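Local coordinates for oxalate-binding protein (Thermotoga maritima, PDB 1O4T) that binds oxalate and a manganese ion in a cupin fold, is a putative oxalate decarboxylase, and assembles as a homodimer, at the interface of chains A and B. Coordinates in Å, arbitrary orientation; residue numbers count along the deposited sequence, not the author numbering. Chains: chain A/B, putative oxalate decarboxylase.

The interface of chains A and B. Residues chain A 19-23; chain B 91, 98-101, 103-107.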
# COMPACT_ATOMS: atom_id res chain seq x y z
N MET A 19 -14.00 -5.45 6.05
CA MET A 19 -14.03 -4.16 6.79
C MET A 19 -13.36 -3.06 5.95
O MET A 19 -12.60 -3.32 5.01
CB MET A 19 -13.35 -4.28 8.18
CG MET A 19 -11.82 -4.56 8.14
SD MET A 19 -10.98 -5.16 9.73
CE MET A 19 -11.17 -7.00 9.56
N VAL A 20 -13.73 -1.83 6.29
CA VAL A 20 -13.11 -0.65 5.82
C VAL A 20 -12.56 0.10 7.04
O VAL A 20 -13.23 0.20 8.08
CB VAL A 20 -14.09 0.20 5.05
CG1 VAL A 20 -13.45 1.48 4.63
CG2 VAL A 20 -14.60 -0.57 3.83
N VAL A 21 -11.33 0.59 6.91
CA VAL A 21 -10.71 1.42 7.94
C VAL A 21 -10.38 2.76 7.29
O VAL A 21 -9.60 2.81 6.33
CB VAL A 21 -9.40 0.78 8.44
CG1 VAL A 21 -8.66 1.71 9.44
CG2 VAL A 21 -9.67 -0.61 9.02
N ARG A 22 -10.98 3.84 7.79
CA ARG A 22 -10.68 5.19 7.29
C ARG A 22 -9.41 5.77 7.95
O ARG A 22 -9.45 6.18 9.11
CB ARG A 22 -11.86 6.16 7.48
CG ARG A 22 -11.59 7.56 6.89
CD ARG A 22 -12.83 8.28 6.35
NE ARG A 22 -13.39 7.62 5.15
CZ ARG A 22 -14.57 7.93 4.62
NH1 ARG A 22 -15.00 7.30 3.55
NH2 ARG A 22 -15.33 8.88 5.15
N SER A 23 -8.29 5.74 7.21
CA SER A 23 -6.97 6.23 7.70
C SER A 23 -7.20 7.54 8.43
O SER A 23 -6.76 7.76 9.57
CB SER A 23 -5.96 6.54 6.54
OG SER A 23 -4.91 5.57 6.39
N PHE B 91 -17.11 0.29 -2.29
CA PHE B 91 -16.50 -1.02 -2.05
C PHE B 91 -17.58 -1.97 -1.55
O PHE B 91 -18.28 -1.66 -0.56
CB PHE B 91 -15.39 -0.90 -0.99
CG PHE B 91 -14.77 -2.24 -0.55
CD1 PHE B 91 -14.05 -3.03 -1.42
CD2 PHE B 91 -14.85 -2.63 0.77
CE1 PHE B 91 -13.46 -4.21 -0.99
CE2 PHE B 91 -14.28 -3.83 1.21
CZ PHE B 91 -13.59 -4.62 0.31
N VAL B 98 -20.24 0.12 0.59
CA VAL B 98 -19.62 1.06 1.53
C VAL B 98 -18.95 2.17 0.72
O VAL B 98 -18.09 1.88 -0.09
CB VAL B 98 -18.54 0.38 2.40
CG1 VAL B 98 -17.89 1.37 3.36
CG2 VAL B 98 -19.14 -0.76 3.16
N PRO B 99 -19.32 3.43 0.94
CA PRO B 99 -18.64 4.54 0.31
C PRO B 99 -17.19 4.57 0.76
O PRO B 99 -16.93 4.47 1.95
CB PRO B 99 -19.37 5.77 0.82
CG PRO B 99 -20.64 5.27 1.37
CD PRO B 99 -20.42 3.88 1.82
N ILE B 100 -16.25 4.66 -0.18
CA ILE B 100 -14.85 4.86 0.15
C ILE B 100 -14.23 6.03 -0.63
O ILE B 100 -14.81 6.59 -1.60
CB ILE B 100 -14.01 3.56 -0.01
CG1 ILE B 100 -14.24 2.88 -1.35
CG2 ILE B 100 -14.39 2.59 1.06
CD1 ILE B 100 -13.52 3.49 -2.49
N LYS B 101 -13.09 6.44 -0.12
CA LYS B 101 -12.35 7.58 -0.64
C LYS B 101 -10.89 7.45 -0.29
O LYS B 101 -10.52 6.58 0.50
CB LYS B 101 -12.96 8.90 -0.15
CG LYS B 101 -12.92 9.15 1.33
CD LYS B 101 -13.59 10.52 1.62
CE LYS B 101 -13.06 11.12 2.82
NZ LYS B 101 -13.73 12.48 3.07
N GLY B 103 -7.38 7.30 1.16
CA GLY B 103 -6.98 7.10 2.54
C GLY B 103 -7.59 5.90 3.20
O GLY B 103 -7.12 5.46 4.25
N ASP B 104 -8.68 5.38 2.60
CA ASP B 104 -9.33 4.18 3.13
C ASP B 104 -8.59 2.89 2.78
O ASP B 104 -8.06 2.74 1.68
CB ASP B 104 -10.79 4.10 2.63
CG ASP B 104 -11.66 5.20 3.19
OD1 ASP B 104 -11.20 5.92 4.13
OD2 ASP B 104 -12.82 5.44 2.75
N VAL B 105 -8.63 1.97 3.73
CA VAL B 105 -8.18 0.59 3.61
C VAL B 105 -9.42 -0.32 3.50
O VAL B 105 -10.30 -0.27 4.34
CB VAL B 105 -7.33 0.17 4.88
CG1 VAL B 105 -7.00 -1.31 4.85
CG2 VAL B 105 -6.05 1.00 4.99
N CYS B 106 -9.45 -1.19 2.50
CA CYS B 106 -10.54 -2.12 2.32
C CYS B 106 -9.96 -3.50 2.51
O CYS B 106 -9.00 -3.85 1.86
CB CYS B 106 -11.09 -2.05 0.91
SG CYS B 106 -11.65 -0.43 0.47
N PHE B 107 -10.51 -4.28 3.41
CA PHE B 107 -9.95 -5.59 3.69
C PHE B 107 -10.95 -6.65 3.29
O PHE B 107 -12.12 -6.61 3.74
CB PHE B 107 -9.66 -5.72 5.19
CG PHE B 107 -8.99 -7.01 5.57
CD1 PHE B 107 -7.63 -7.17 5.42
CD2 PHE B 107 -9.71 -8.04 6.13
CE1 PHE B 107 -7.02 -8.35 5.79
CE2 PHE B 107 -9.09 -9.21 6.49
CZ PHE B 107 -7.75 -9.36 6.32
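The short N-terminal strand 20-22 of chain A, with A:Met19 before it and A:Ser23 after it, lies antiparallel along strand 104-108 of chain B, while strands 88-93 and 96-101 of B reach its side chains. It thereby extends a sheet of the partner's cupin double-stranded beta-helix, and the two-fold axis of the homodimer repeats the exchange. The backbone supplies the register: A:Val21 N gives a nearly straight bond to B:Val105 O, and B:Val105 N returns one to A:Val21 O (2.9 Å, 176° at the hydrogen). B:Phe107 N meets A:Met19 O almost along its C=O axis (2.8 Å). The beta-branched A:Val20 suits an extended strand and faces B's hydrophobic surface. A:Val20 CG1, anti to the backbone N (chi1 177°), crosses B:Ile100 CG2, whereas its CG2 meets B:Val98 CG1 tip to tip (3.8 Å) and passes B:Phe91 CD2, the two side chains running in opposite directions. The slender, flexible A:Met19 runs alongside B:Phe107, its CG 3.8 Å from that residue's CB. A:Arg22 is long enough to bend at chi2 and chi3 and present its guanidinium side-on to B:Asp104, the planes 6° apart. A:Arg22 NE forms a salt bridge to B:Asp104 OD1 (3.0 Å), and both carboxylate oxygens use syn lone pairs. An alanine in place of A:Arg22 would remove the guanidinium and would probably leave the B:Asp104 charge less well compensated and the strand end less firmly held. B:Lys101 crosses A:Arg22 at about a right angle, its CG over the rim of one guanidinium face. B:Asp104 OD2 accepts from A:Arg22 NH1 in the guanidinium plane (3.0 Å), while B:Lys101 N, 3.0 Å from the same OD2, approaches from above the carboxylate plane.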